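Local coordinates for protein aminopeptidase N (Francisella tularensis subsp. tularensis, PDB 5DLL) that is a zinc-dependent M1-family aminopeptidase that releases N-terminal amino acids, preferably alanine, from peptides and probably takes part in the breakdown of intracellular peptides, at residues Trp325-Leu330 with Val428-Phe433; Met372-Arg377 with Thr389-Asn394. All blocks are in the same frame, centred on the assembly; numbering follows the deposited sequence.

Contact 1: Trp325-Leu330 with Val428-Phe433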
loop_
_atom_site.group_PDB
_atom_site.type_symbol
_atom_site.label_atom_id
_atom_site.label_comp_id
_atom_site.label_asym_id
_atom_site.label_seq_id
_atom_site.Cartn_x
_atom_site.Cartn_y
_atom_site.Cartn_z
ATOM N N TRP A 325 15.924 -10.645 5.213
ATOM C CA TRP A 325 15.174 -9.457 4.794
ATOM C C TRP A 325 15.283 -9.125 3.298
ATOM O O TRP A 325 14.665 -8.165 2.840
ATOM C CB TRP A 325 15.588 -8.248 5.636
ATOM C CG TRP A 325 15.340 -8.450 7.101
ATOM C CD1 TRP A 325 16.280 -8.605 8.081
ATOM C CD2 TRP A 325 14.065 -8.542 7.749
ATOM N NE1 TRP A 325 15.667 -8.777 9.301
ATOM C CE2 TRP A 325 14.309 -8.743 9.125
ATOM C CE3 TRP A 325 12.742 -8.469 7.299
ATOM C CZ2 TRP A 325 13.275 -8.871 10.056
ATOM C CZ3 TRP A 325 11.714 -8.597 8.225
ATOM C CH2 TRP A 325 11.986 -8.798 9.587
ATOM N N PHE A 326 16.056 -9.907 2.541
ATOM C CA PHE A 326 16.057 -9.807 1.067
ATOM C C PHE A 326 14.806 -10.498 0.519
ATOM O O PHE A 326 14.332 -10.210 -0.586
ATOM C CB PHE A 326 17.306 -10.465 0.459
ATOM C CG PHE A 326 18.607 -9.878 0.938
ATOM C CD1 PHE A 326 19.249 -10.389 2.061
ATOM C CD2 PHE A 326 19.202 -8.827 0.254
ATOM C CE1 PHE A 326 20.453 -9.856 2.497
ATOM C CE2 PHE A 326 20.405 -8.289 0.681
ATOM C CZ PHE A 326 21.033 -8.806 1.806
ATOM N N GLN A 327 14.279 -11.405 1.337
ATOM C CA GLN A 327 13.117 -12.215 1.024
ATOM C C GLN A 327 11.791 -11.498 1.344
ATOM O O GLN A 327 10.762 -12.143 1.547
ATOM C CB GLN A 327 13.227 -13.532 1.815
ATOM C CG GLN A 327 13.594 -14.767 1.005
ATOM C CD GLN A 327 14.865 -14.646 0.180
ATOM O OE1 GLN A 327 14.848 -14.829 -1.039
ATOM N NE2 GLN A 327 15.972 -14.368 0.840
ATOM N N LEU A 328 11.810 -10.168 1.342
ATOM C CA LEU A 328 10.670 -9.365 1.785
ATOM C C LEU A 328 9.572 -9.264 0.717
ATOM O O LEU A 328 8.415 -8.987 1.039
ATOM C CB LEU A 328 11.155 -7.967 2.195
ATOM C CG LEU A 328 10.516 -7.283 3.408
ATOM C CD1 LEU A 328 10.367 -8.218 4.597
ATOM C CD2 LEU A 328 11.357 -6.080 3.797
ATOM N N SER A 329 9.932 -9.497 -0.546
ATOM C CA SER A 329 8.952 -9.574 -1.642
ATOM C C SER A 329 8.056 -10.820 -1.562
ATOM O O SER A 329 7.063 -10.915 -2.286
ATOM C CB SER A 329 9.662 -9.551 -2.999
ATOM O OG SER A 329 10.493 -10.688 -3.162
ATOM N N LEU A 330 8.432 -11.777 -0.711
ATOM C CA LEU A 330 7.591 -12.928 -0.380
ATOM C C LEU A 330 6.716 -12.666 0.857
ATOM O O LEU A 330 5.524 -12.979 0.841
ATOM C CB LEU A 330 8.457 -14.169 -0.143
ATOM C CG LEU A 330 7.711 -15.427 0.316
ATOM C CD1 LEU A 330 6.700 -15.860 -0.737
ATOM C CD2 LEU A 330 8.691 -16.547 0.630
ATOM N N VAL A 428 11.647 -19.077 5.148
ATOM C CA VAL A 428 11.933 -19.599 3.813
ATOM C C VAL A 428 12.229 -18.507 2.789
ATOM O O VAL A 428 12.078 -17.319 3.071
ATOM C CB VAL A 428 10.768 -20.485 3.312
ATOM C CG1 VAL A 428 10.465 -21.578 4.331
ATOM C CG2 VAL A 428 9.522 -19.653 3.020
ATOM N N THR A 429 12.653 -18.936 1.602
ATOM C CA THR A 429 13.026 -18.031 0.519
ATOM C C THR A 429 11.961 -17.920 -0.568
ATOM O O THR A 429 11.028 -18.719 -0.625
ATOM C CB THR A 429 14.348 -18.464 -0.148
ATOM O OG1 THR A 429 14.129 -19.621 -0.968
ATOM C CG2 THR A 429 15.401 -18.774 0.900
ATOM N N CYS A 430 12.138 -16.926 -1.435
ATOM C CA CYS A 430 11.289 -16.718 -2.605
ATOM C C CYS A 430 11.313 -17.936 -3.537
ATOM O O CYS A 430 10.318 -18.232 -4.203
ATOM C CB CYS A 430 11.748 -15.474 -3.381
ATOM S SG CYS A 430 11.502 -13.886 -2.536
ATOM N N ASP A 431 12.450 -18.628 -3.590
ATOM C CA ASP A 431 12.572 -19.853 -4.380
ATOM C C ASP A 431 11.749 -20.998 -3.794
ATOM O O ASP A 431 11.212 -21.814 -4.540
ATOM C CB ASP A 431 14.042 -20.271 -4.533
ATOM C CG ASP A 431 14.735 -19.558 -5.690
ATOM O OD1 ASP A 431 14.453 -18.359 -5.920
ATOM O OD2 ASP A 431 15.559 -20.203 -6.376
ATOM N N ASP A 432 11.644 -21.060 -2.466
ATOM C CA ASP A 432 10.814 -22.079 -1.809
ATOM C C ASP A 432 9.322 -21.949 -2.166
ATOM O O ASP A 432 8.613 -22.953 -2.265
ATOM C CB ASP A 432 10.991 -22.033 -0.283
ATOM C CG ASP A 432 12.381 -22.468 0.166
ATOM O OD1 ASP A 432 12.876 -23.510 -0.315
ATOM O OD2 ASP A 432 12.973 -21.771 1.020
ATOM N N PHE A 433 8.854 -20.716 -2.356
ATOM C CA PHE A 433 7.461 -20.458 -2.716
ATOM C C PHE A 433 7.175 -20.922 -4.135
ATOM O O PHE A 433 6.172 -21.586 -4.390
ATOM C CB PHE A 433 7.134 -18.964 -2.579
ATOM C CG PHE A 433 5.733 -18.600 -3.009
ATOM C CD1 PHE A 433 4.652 -18.833 -2.171
ATOM C CD2 PHE A 433 5.499 -18.019 -4.253
ATOM C CE1 PHE A 433 3.366 -18.501 -2.566
ATOM C CE2 PHE A 433 4.215 -17.678 -4.650
ATOM C CZ PHE A 433 3.147 -17.917 -3.805
#

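Contact 2: Met372-Arg377 with Thr389-Asn394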
loop_
_atom_site.group_PDB
_atom_site.type_symbol
_atom_site.label_atom_id
_atom_site.label_comp_id
_atom_site.label_asym_id
_atom_site.label_seq_id
_atom_site.Cartn_x
_atom_site.Cartn_y
_atom_site.Cartn_z
ATOM N N MET A 372 17.795 4.554 -8.666
ATOM C CA MET A 372 17.439 3.710 -7.522
ATOM C C MET A 372 16.898 2.339 -7.937
ATOM O O MET A 372 16.515 1.550 -7.074
ATOM C CB MET A 372 16.389 4.413 -6.651
ATOM C CG MET A 372 16.788 5.797 -6.155
ATOM S SD MET A 372 18.184 5.769 -5.013
ATOM C CE MET A 372 17.418 5.082 -3.543
ATOM N N SER A 373 16.861 2.058 -9.240
ATOM C CA SER A 373 16.307 0.806 -9.761
ATOM C C SER A 373 16.904 -0.427 -9.087
ATOM O O SER A 373 18.100 -0.469 -8.804
ATOM C CB SER A 373 16.537 0.713 -11.269
ATOM O OG SER A 373 17.923 0.719 -11.569
ATOM N N HIS A 374 16.059 -1.424 -8.835
ATOM C CA HIS A 374 16.498 -2.672 -8.213
ATOM C C HIS A 374 15.537 -3.826 -8.514
ATOM O O HIS A 374 14.409 -3.591 -8.954
ATOM C CB HIS A 374 16.675 -2.496 -6.692
ATOM C CG HIS A 374 15.444 -2.024 -5.974
ATOM N ND1 HIS A 374 15.021 -0.713 -6.006
ATOM C CD2 HIS A 374 14.568 -2.682 -5.179
ATOM C CE1 HIS A 374 13.927 -0.587 -5.275
ATOM N NE2 HIS A 374 13.631 -1.767 -4.762
ATOM N N PRO A 375 15.990 -5.079 -8.300
ATOM C CA PRO A 375 15.074 -6.213 -8.421
ATOM C C PRO A 375 14.201 -6.330 -7.176
ATOM O O PRO A 375 14.475 -5.676 -6.167
ATOM C CB PRO A 375 16.012 -7.432 -8.540
ATOM C CG PRO A 375 17.415 -6.903 -8.516
ATOM C CD PRO A 375 17.348 -5.524 -7.937
ATOM N N ILE A 376 13.164 -7.158 -7.238
ATOM C CA ILE A 376 12.290 -7.360 -6.076
ATOM C C ILE A 376 13.014 -8.123 -4.954
ATOM O O ILE A 376 12.663 -7.986 -3.772
ATOM C CB ILE A 376 10.946 -8.030 -6.459
ATOM C CG1 ILE A 376 11.151 -9.465 -6.960
ATOM C CG2 ILE A 376 10.223 -7.183 -7.501
ATOM C CD1 ILE A 376 9.862 -10.244 -7.133
ATOM N N ARG A 377 14.014 -8.923 -5.335
ATOM C CA ARG A 377 14.959 -9.503 -4.380
ATOM C C ARG A 377 16.370 -8.997 -4.707
ATOM O O ARG A 377 17.071 -9.587 -5.542
ATOM C CB ARG A 377 14.911 -11.032 -4.411
ATOM C CG ARG A 377 15.786 -11.693 -3.351
ATOM C CD ARG A 377 15.863 -13.195 -3.543
ATOM N NE ARG A 377 16.349 -13.527 -4.878
ATOM C CZ ARG A 377 16.202 -14.708 -5.475
ATOM N NH1 ARG A 377 15.586 -15.718 -4.860
ATOM N NH2 ARG A 377 16.680 -14.876 -6.705
ATOM N N THR A 389 9.986 -0.390 -0.699
ATOM C CA THR A 389 9.773 0.273 -1.985
ATOM C C THR A 389 8.626 -0.375 -2.740
ATOM O O THR A 389 8.280 -1.532 -2.486
ATOM C CB THR A 389 11.023 0.167 -2.876
ATOM O OG1 THR A 389 11.376 -1.213 -3.047
ATOM C CG2 THR A 389 12.192 0.905 -2.257
ATOM N N VAL A 390 8.047 0.373 -3.678
ATOM C CA VAL A 390 6.975 -0.149 -4.533
ATOM C C VAL A 390 7.430 -1.332 -5.397
ATOM O O VAL A 390 6.654 -2.245 -5.664
ATOM C CB VAL A 390 6.337 0.950 -5.419
ATOM C CG1 VAL A 390 5.627 1.976 -4.551
ATOM C CG2 VAL A 390 7.367 1.632 -6.309
ATOM N N THR A 391 8.688 -1.325 -5.820
ATOM C CA THR A 391 9.270 -2.483 -6.492
ATOM C C THR A 391 9.134 -3.752 -5.639
ATOM O O THR A 391 8.613 -4.760 -6.106
ATOM C CB THR A 391 10.756 -2.242 -6.817
ATOM O OG1 THR A 391 10.869 -1.193 -7.790
ATOM C CG2 THR A 391 11.420 -3.514 -7.350
ATOM N N VAL A 392 9.593 -3.698 -4.394
ATOM C CA VAL A 392 9.613 -4.882 -3.529
ATOM C C VAL A 392 8.196 -5.328 -3.126
ATOM O O VAL A 392 7.900 -6.521 -3.118
ATOM C CB VAL A 392 10.474 -4.639 -2.266
ATOM C CG1 VAL A 392 10.353 -5.792 -1.274
ATOM C CG2 VAL A 392 11.934 -4.435 -2.646
ATOM N N TYR A 393 7.328 -4.370 -2.805
ATOM C CA TYR A 393 5.982 -4.676 -2.310
ATOM C C TYR A 393 4.978 -4.897 -3.441
ATOM O O TYR A 393 4.356 -5.960 -3.537
ATOM C CB TYR A 393 5.478 -3.546 -1.405
ATOM C CG TYR A 393 6.043 -3.577 -0.002
ATOM C CD1 TYR A 393 7.423 -3.604 0.219
ATOM C CD2 TYR A 393 5.199 -3.572 1.111
ATOM C CE1 TYR A 393 7.943 -3.633 1.502
ATOM C CE2 TYR A 393 5.714 -3.595 2.398
ATOM C CZ TYR A 393 7.085 -3.624 2.588
ATOM O OH TYR A 393 7.601 -3.650 3.863
ATOM N N ASN A 394 4.832 -3.884 -4.290
ATOM C CA ASN A 394 3.767 -3.856 -5.289
ATOM C C ASN A 394 4.093 -4.654 -6.553
ATOM O O ASN A 394 3.229 -5.366 -7.063
ATOM C CB ASN A 394 3.387 -2.410 -5.621
ATOM C CG ASN A 394 3.027 -1.605 -4.381
ATOM O OD1 ASN A 394 3.840 -0.843 -3.865
ATOM N ND2 ASN A 394 1.814 -1.788 -3.885
#

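Contact 1: Trp325-Leu330 with Val428-Phe433
Gln-327 and Thr-429, the N-cap residues of two helices, face each other with their CA atoms 5.8 Å apart, and Leu-330, three residues on, comes as close to Cys-430, the residue after Thr-429 (CA to CA 5.7 Å), so the contact joins two helix starts. Gln-327 runs alongside Thr-429, with CG of Gln-327 packed 3.3 Å from CA of Thr-429. A bend at chi2 (54°) turns its amide toward the second helix, where OE1 receives the N-H of Cys-430 in a bond that is nearly straight but weak at 3.4 Å. The other end of the amide, NE2, makes a weak bond to Asp-324. The sulfur of Cys-430 lies against the first turn of helix 328-346: SG is 3.4 Å from OG of Ser-329 and also touches CB of Leu-330. Leu-330 carries most of the apolar contact, with CG anti to the backbone N (chi1 176°). One branch, CD1, meets CB of Phe-433 at 3.6 Å and reaches the root of its ring obliquely; the other, CD2, sits against the carbonyl O of Thr-429 and CG2 of Val-428. Tyr-419 of helix 390-423 packs on Leu-330 and Val-428 and meets the Phe-433 ring edge-to-face. Thr-429 itself is occupied with its own helix: its N-H goes to OD2 of Asp-432 at 2.9 Å, while its OG1 accepts from N of Asp-432. These reciprocal bonds form a capping box, which starts helix 430-439 against the first turn of the zinc-ligand helix 328-346 in the M1 peptidase domain.

Contact 2: Met372-Arg377 with Thr389-Asn394
His-374 and Thr-389 meet tip to tip, NE2 of the imidazole lying 2.9 Å from OG1 of the threonine in a hydrogen bond that either partner could donate. Thr-391 runs antiparallel to the imidazole and lays its methyl CG2 over one face, a CH-pi contact 4.1 Å from the ring centroid. CG2 of Val-392 comes to the ring edge, near its plane, and also touches the carbonyl O of Ile-376. Farther along the loop, Ile-376 crosses Thr-391 obliquely, its CG2 resting 3.2 Å from the backbone O of that residue. The imidazole is fixed from behind as well: with CG of His-374 between the backbone N and the carbonyl carbon (chi1 57°), the ring is placed where ND1 donates to the carbonyl O of Met-372, 2.9 Å away and close to the ring plane, which orients NE2 toward Thr-389. Thr-389 has a second task, since its OG1 also accepts a weak bond from N of Val-392. Outside this shell, OG1 of Thr-391 is hydrogen-bonded to Glu-367 and Gln-364 of helix 349-369, and Glu-367 also packs against His-374. Tyr-393, on another side of the helix, touches the zinc ligand Glu-332. The arrangement is a threonine N-cap with a histidine from the loop that follows helix 349-369 on the capping hydroxyl, at the start of helix 390-423 beside the zinc site of this M1 peptidase domain.

In the fold
Contacts 1 and 2 lie 13 Å apart, centre to centre, within the M1 peptidase domain, and Arg-377 joins them. Its NH1 forms a salt bridge with OD1 of Asp-431, 3.1 Å away, while its CD packs 3.2 Å from OE1 of Gln-327. A second junction brings CB of Ser-329 to 3.5 Å from the carbonyl O of Ile-376. Tyr-452 of helix 450-453 touches both contacts. The zinc ion, bound by His-309, His-313 and Glu-332, is about 11 Å from the side chain of Leu-330 and about 10 Å from that of Val-392, so the two contacts border the metal site without supplying its ligands.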